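PDB 3O0A: leucyl-tRNA synthetase subunit alpha from Aquifex aeolicus, which catalyses, as part of leucyl-tRNA synthetase, the ATP-dependent attachment of leucine to its tRNA, the CP1 hydrolytic domain modelled here probably clearing mischarged tRNA by editing. Local coordinates for residues Lys92-Thr95 against Arg96-Thr99; Ala144-Gln147 against Arg148-Glu151. All coordinates share one frame; numbering follows the deposited sequence.

Interaction 1 (Lys92-Thr95 against Arg96-Thr99)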
ATOM      1  N   LYS A  92      20.487  -9.864   1.821  1.00 18.56           N
ATOM      2  CA  LYS A  92      21.282 -10.640   2.749  1.00 19.22           C
ATOM      3  C   LYS A  92      20.516 -11.206   3.943  1.00 18.68           C
ATOM      4  O   LYS A  92      21.032 -12.077   4.630  1.00 20.38           O
ATOM      5  CB  LYS A  92      22.466  -9.810   3.230  1.00 19.65           C
ATOM      6  CG  LYS A  92      23.423  -9.463   2.112  1.00 21.06           C
ATOM      7  CD  LYS A  92      24.701  -8.899   2.643  1.00 23.59           C
ATOM      8  CE  LYS A  92      24.570  -7.428   2.918  1.00 25.54           C
ATOM      9  NZ  LYS A  92      25.911  -6.859   3.188  1.00 24.39           N
ATOM     10  N   MET A  93      19.309 -10.706   4.184  1.00 16.64           N
ATOM     11  CA  MET A  93      18.539 -11.047   5.382  1.00 17.08           C
ATOM     12  C   MET A  93      17.617 -12.218   5.125  1.00 16.16           C
ATOM     13  O   MET A  93      16.906 -12.263   4.097  1.00 16.24           O
ATOM     14  CB  MET A  93      17.700  -9.851   5.850  1.00 17.31           C
ATOM     15  CG  MET A  93      18.495  -8.590   6.192  1.00 17.87           C
ATOM     16  SD  MET A  93      19.372  -8.811   7.742  1.00 26.29           S
ATOM     17  CE  MET A  93      21.011  -9.190   7.122  1.00 25.01           C
ATOM     18  N   SER A  94      17.587 -13.133   6.090  1.00 16.86           N
ATOM     19  CA  SER A  94      16.683 -14.291   6.072  1.00 16.81           C
ATOM     20  C   SER A  94      15.239 -13.895   6.389  1.00 16.14           C
ATOM     21  O   SER A  94      14.982 -12.785   6.839  1.00 15.55           O
ATOM     22  CB  SER A  94      17.138 -15.301   7.118  1.00 18.63           C
ATOM     23  OG  SER A  94      16.919 -14.804   8.440  1.00 17.87           O
ATOM     24  N   THR A  95      14.303 -14.814   6.167  1.00 16.61           N
ATOM     25  CA  THR A  95      12.908 -14.570   6.521  1.00 16.48           C
ATOM     26  C   THR A  95      12.783 -14.227   8.015  1.00 17.55           C
ATOM     27  O   THR A  95      12.101 -13.243   8.366  1.00 18.34           O
ATOM     28  CB  THR A  95      11.989 -15.741   6.110  1.00 16.77           C
ATOM     29  OG1 THR A  95      12.055 -15.871   4.682  1.00 17.90           O
ATOM     30  CG2 THR A  95      10.552 -15.411   6.477  1.00 16.03           C
ATOM     31  N   ARG A  96      13.473 -14.986   8.859  1.00 18.82           N
ATOM     32  CA  ARG A  96      13.439 -14.750  10.307  1.00 19.91           C
ATOM     33  C   ARG A  96      13.950 -13.341  10.611  1.00 19.98           C
ATOM     34  O   ARG A  96      13.293 -12.590  11.330  1.00 19.88           O
ATOM     35  CB  ARG A  96      14.220 -15.803  11.072  1.00 21.49           C
ATOM     36  CG  ARG A  96      14.167 -15.606  12.585  1.00 22.64           C
ATOM     37  CD  ARG A  96      15.020 -16.618  13.322  1.00 26.78           C
ATOM     38  NE  ARG A  96      16.435 -16.415  13.045  1.00 29.42           N
ATOM     39  CZ  ARG A  96      17.338 -17.388  13.054  1.00 31.36           C
ATOM     40  NH1 ARG A  96      16.975 -18.641  13.319  1.00 33.59           N
ATOM     41  NH2 ARG A  96      18.601 -17.109  12.793  1.00 30.08           N
ATOM     42  N   GLU A  97      15.088 -12.987  10.019  1.00 18.95           N
ATOM     43  CA  GLU A  97      15.741 -11.674  10.236  1.00 19.71           C
ATOM     44  C   GLU A  97      14.953 -10.464   9.725  1.00 19.70           C
ATOM     45  O   GLU A  97      15.265  -9.326  10.099  1.00 20.95           O
ATOM     46  CB  GLU A  97      17.137 -11.662   9.608  1.00 18.87           C
ATOM     47  CG  GLU A  97      18.093 -12.618  10.306  1.00 18.24           C
ATOM     48  CD  GLU A  97      19.349 -12.941   9.510  1.00 16.42           C
ATOM     49  OE1 GLU A  97      19.415 -12.618   8.298  1.00 16.00           O
ATOM     50  OE2 GLU A  97      20.264 -13.540  10.107  1.00 19.52           O
ATOM     51  N   ARG A  98      13.989 -10.695   8.833  1.00 19.20           N
ATOM     52  CA  ARG A  98      13.184  -9.615   8.259  1.00 19.43           C
ATOM     53  C   ARG A  98      11.836  -9.434   8.945  1.00 21.07           C
ATOM     54  O   ARG A  98      11.127  -8.438   8.688  1.00 20.70           O
ATOM     55  CB  ARG A  98      12.966  -9.855   6.758  1.00 18.01           C
ATOM     56  CG  ARG A  98      14.223  -9.575   5.937  1.00 18.82           C
ATOM     57  CD  ARG A  98      14.042  -9.925   4.492  1.00 20.11           C
ATOM     58  NE  ARG A  98      12.774  -9.374   4.004  1.00 23.82           N
ATOM     59  CZ  ARG A  98      12.397  -9.343   2.735  1.00 24.09           C
ATOM     60  NH1 ARG A  98      13.202  -9.811   1.784  1.00 24.56           N
ATOM     61  NH2 ARG A  98      11.198  -8.847   2.423  1.00 21.68           N
ATOM     62  N   THR A  99      11.467 -10.423   9.754  1.00 23.11           N
ATOM     63  CA  THR A  99      10.133 -10.501  10.356  1.00 25.42           C
ATOM     64  C   THR A  99      10.175 -10.632  11.882  1.00 29.11           C
ATOM     65  O   THR A  99       9.154 -10.450  12.551  1.00 29.15           O
ATOM     66  CB  THR A  99       9.328 -11.688   9.792  1.00 25.32           C
ATOM     67  OG1 THR A  99      10.031 -12.897  10.074  1.00 25.00           O
ATOM     68  CG2 THR A  99       9.130 -11.556   8.276  1.00 23.68           C
TER
HETATM   69  O   HOH W   1      15.742 -11.304   1.712  1.00 25.78           O
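Ser94 and Glu97 grip each other in a capping box at the start of helix 95-99. Ser94 OG takes the backbone N-H of Glu97 at 3.0 Å, and the Ser94 N-H is returned to Glu97 OE1 at 2.9 Å in a nearly straight bond (174°), arriving from above the carboxylate plane. Ser94 OG can do this because chi1 of 70° tucks it between its own backbone N and carbonyl carbon. The SD of Met93 lies 3.8 Å from the same Glu97 OE1, the two side chains crossing at about a right angle.

At the next residue, Thr95 O accepts twice, from Thr99 OG1 at 2.7 Å and from Arg98 N at 3.2 Å, the donors coming from opposite faces of the carbonyl plane. Arg98 N also makes a weak bond to Ser94 O. Met93 O is met by a water that donates to it and accepts from Arg98 NH1, lying in the guanidinium plane at its edge.

With a salt bridge to Glu61 and its NE on Asn128 O, Arg98 faces the loops after strands 55-58 and 121-127, while the capping box, at the surface, starts helix 95-99 just after the loop leaving helix 80-91.

Interaction 2 (Ala144-Gln147 against Arg148-Glu151); sequences AHDQ and RDWE
Asp146 caps the N terminus of helix 147-156: its OD1 accepts the backbone N-H of Asp149 at 3.1 Å, the hydrogen approaching from above the carboxylate plane. With CG swung opposite the backbone N (chi1 -175°), the Asp146 carboxylate lies over that of Asp149, the two planes stacked and only 24° apart. Asp149 OD2 sits 3.2 Å from Asp146 CB, and the like-charged Asp146 OD2 and Asp149 OD2 come within 3.6 Å. A water bonds Asp149 OD1 and, weakly, Asp146 OD1, while Tyr129 OH and Val142 N hydrogen-bond to OD1 and OD2 of Asp149, respectively.

Gln147 and Glu151 meet quite differently, one turn apart and at about a right angle, with amide and carboxylate planes 82° apart. The bend of Gln147 at chi2 brings NE2 round to Glu151 OE2 at 3.1 Å; the acceptor lies in the amide plane but is approached from above the carboxylate. Gln147 OE1 takes the N-H of Ala176, so both ends of the amide are engaged and its flip is fixed. An alanine in place of Glu151 would remove the carboxylate and is likely to leave Gln147 NE2 without this acceptor, its amide then held through OE1.

The end of the Trp150 side chain leads away from 144-147, its NE1 bonding Phe172 O, yet Gln147 NE2 comes within 3.8 Å of Trp150 CE3. The first helical turn closes with Trp150 N on Asp146 O at 2.8 Å and Glu151 N on Gln147 O at 3.1 Å.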
ATOM      1  N   ALA A 144      -4.433   1.410  11.416  1.00 21.43           N
ATOM      2  CA  ALA A 144      -5.537   1.308  12.376  1.00 22.66           C
ATOM      3  C   ALA A 144      -5.986  -0.136  12.628  1.00 23.09           C
ATOM      4  O   ALA A 144      -6.507  -0.442  13.702  1.00 24.80           O
ATOM      5  CB  ALA A 144      -6.717   2.164  11.928  1.00 22.81           C
ATOM      6  N   HIS A 145      -5.786  -1.020  11.649  1.00 21.79           N
ATOM      7  CA  HIS A 145      -6.404  -2.352  11.676  1.00 22.03           C
ATOM      8  C   HIS A 145      -5.470  -3.514  11.358  1.00 22.25           C
ATOM      9  O   HIS A 145      -5.916  -4.660  11.231  1.00 22.76           O
ATOM     10  CB  HIS A 145      -7.623  -2.352  10.738  1.00 21.55           C
ATOM     11  CG  HIS A 145      -8.574  -1.237  11.028  1.00 22.16           C
ATOM     12  ND1 HIS A 145      -9.221  -1.117  12.240  1.00 23.32           N
ATOM     13  CD2 HIS A 145      -8.956  -0.169  10.288  1.00 21.40           C
ATOM     14  CE1 HIS A 145      -9.969  -0.029  12.230  1.00 23.83           C
ATOM     15  NE2 HIS A 145      -9.830   0.560  11.056  1.00 21.95           N
ATOM     16  N   ASP A 146      -4.177  -3.220  11.224  1.00 22.11           N
ATOM     17  CA  ASP A 146      -3.169  -4.247  10.984  1.00 22.91           C
ATOM     18  C   ASP A 146      -1.988  -3.947  11.916  1.00 23.82           C
ATOM     19  O   ASP A 146      -1.383  -2.872  11.840  1.00 23.50           O
ATOM     20  CB  ASP A 146      -2.762  -4.250   9.500  1.00 21.31           C
ATOM     21  CG  ASP A 146      -1.785  -5.382   9.134  1.00 23.21           C
ATOM     22  OD1 ASP A 146      -0.693  -5.474   9.733  1.00 25.18           O
ATOM     23  OD2 ASP A 146      -2.089  -6.152   8.191  1.00 25.99           O
ATOM     24  N   GLN A 147      -1.702  -4.888  12.818  1.00 25.25           N
ATOM     25  CA  GLN A 147      -0.663  -4.706  13.828  1.00 26.75           C
ATOM     26  C   GLN A 147       0.728  -4.483  13.243  1.00 26.07           C
ATOM     27  O   GLN A 147       1.469  -3.631  13.734  1.00 26.57           O
ATOM     28  CB  GLN A 147      -0.650  -5.862  14.837  1.00 28.10           C
ATOM     29  CG  GLN A 147       0.295  -5.631  16.014  1.00 29.83           C
ATOM     30  CD  GLN A 147      -0.052  -4.394  16.833  1.00 31.32           C
ATOM     31  OE1 GLN A 147      -1.216  -4.005  16.941  1.00 33.68           O
ATOM     32  NE2 GLN A 147       0.962  -3.780  17.432  1.00 31.82           N
ATOM     33  N   ARG A 148       1.078  -5.246  12.206  1.00 25.42           N
ATOM     34  CA  ARG A 148       2.361  -5.071  11.514  1.00 25.09           C
ATOM     35  C   ARG A 148       2.448  -3.647  10.946  1.00 23.78           C
ATOM     36  O   ARG A 148       3.473  -2.979  11.089  1.00 24.02           O
ATOM     37  CB  ARG A 148       2.537  -6.103  10.386  1.00 25.30           C
ATOM     38  CG  ARG A 148       2.245  -7.558  10.766  1.00 29.96           C
ATOM     39  CD  ARG A 148       3.480  -8.238  11.336  1.00 35.24           C
ATOM     40  NE  ARG A 148       3.335  -9.693  11.411  1.00 40.65           N
ATOM     41  CZ  ARG A 148       2.980 -10.371  12.503  1.00 44.55           C
ATOM     42  NH1 ARG A 148       2.725  -9.731  13.642  1.00 47.01           N
ATOM     43  NH2 ARG A 148       2.885 -11.700  12.466  1.00 46.40           N
ATOM     44  N   ASP A 149       1.358  -3.180  10.332  1.00 22.74           N
ATOM     45  CA  ASP A 149       1.316  -1.842   9.724  1.00 21.68           C
ATOM     46  C   ASP A 149       1.321  -0.745  10.788  1.00 22.11           C
ATOM     47  O   ASP A 149       1.881   0.334  10.590  1.00 21.78           O
ATOM     48  CB  ASP A 149       0.066  -1.679   8.839  1.00 20.83           C
ATOM     49  CG  ASP A 149       0.054  -2.610   7.625  1.00 20.74           C
ATOM     50  OD1 ASP A 149       1.124  -3.059   7.147  1.00 21.55           O
ATOM     51  OD2 ASP A 149      -1.048  -2.879   7.118  1.00 18.40           O
ATOM     52  N   TRP A 150       0.657  -1.008  11.908  1.00 23.14           N
ATOM     53  CA  TRP A 150       0.608  -0.063  13.010  1.00 24.28           C
ATOM     54  C   TRP A 150       2.021   0.217  13.529  1.00 24.93           C
ATOM     55  O   TRP A 150       2.404   1.369  13.721  1.00 24.83           O
ATOM     56  CB  TRP A 150      -0.249  -0.624  14.142  1.00 25.71           C
ATOM     57  CG  TRP A 150      -0.446   0.337  15.249  1.00 27.65           C
ATOM     58  CD1 TRP A 150      -1.481   1.213  15.402  1.00 28.84           C
ATOM     59  CD2 TRP A 150       0.410   0.522  16.386  1.00 29.73           C
ATOM     60  NE1 TRP A 150      -1.321   1.937  16.560  1.00 30.41           N
ATOM     61  CE2 TRP A 150      -0.166   1.539  17.179  1.00 30.72           C
ATOM     62  CE3 TRP A 150       1.612  -0.063  16.801  1.00 29.08           C
ATOM     63  CZ2 TRP A 150       0.413   1.975  18.383  1.00 32.64           C
ATOM     64  CZ3 TRP A 150       2.194   0.374  18.000  1.00 31.26           C
ATOM     65  CH2 TRP A 150       1.590   1.385  18.770  1.00 32.54           C
ATOM     66  N   GLU A 151       2.782  -0.853  13.727  1.00 25.47           N
ATOM     67  CA  GLU A 151       4.153  -0.758  14.247  1.00 26.86           C
ATOM     68  C   GLU A 151       5.082  -0.029  13.276  1.00 25.55           C
ATOM     69  O   GLU A 151       5.931   0.767  13.694  1.00 26.72           O
ATOM     70  CB  GLU A 151       4.683  -2.154  14.568  1.00 27.98           C
ATOM     71  CG  GLU A 151       3.988  -2.799  15.764  1.00 31.61           C
ATOM     72  CD  GLU A 151       4.141  -4.314  15.812  1.00 35.06           C
ATOM     73  OE1 GLU A 151       4.609  -4.927  14.824  1.00 34.86           O
ATOM     74  OE2 GLU A 151       3.770  -4.897  16.847  1.00 38.74           O
TER
HETATM   75  O   HOH W   2       0.785  -5.892   7.095  1.00 28.17           O

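Following the chain from its N terminus, helix 80-91 ends just ahead of interaction 1, which closes the tight turn into helix 95-99. The chain then runs out through strands 106-114, 121-127 and 138-141 of the mixed sheet before interaction 2, after a short loop from strand 138-141, starts helix 147-156. The two contacts are thus in series, neither enclosing nor crossing the other, and each joins neighbouring residues at a helix start. The centres of interaction 1 and interaction 2 lie about 20 Å apart. The nearest atoms of interaction 1 and interaction 2 are about 6 Å apart and do not touch. The loop after strand 121-127 is common ground: Arg98 reaches Asn128 there, and Asp149 reaches Tyr129.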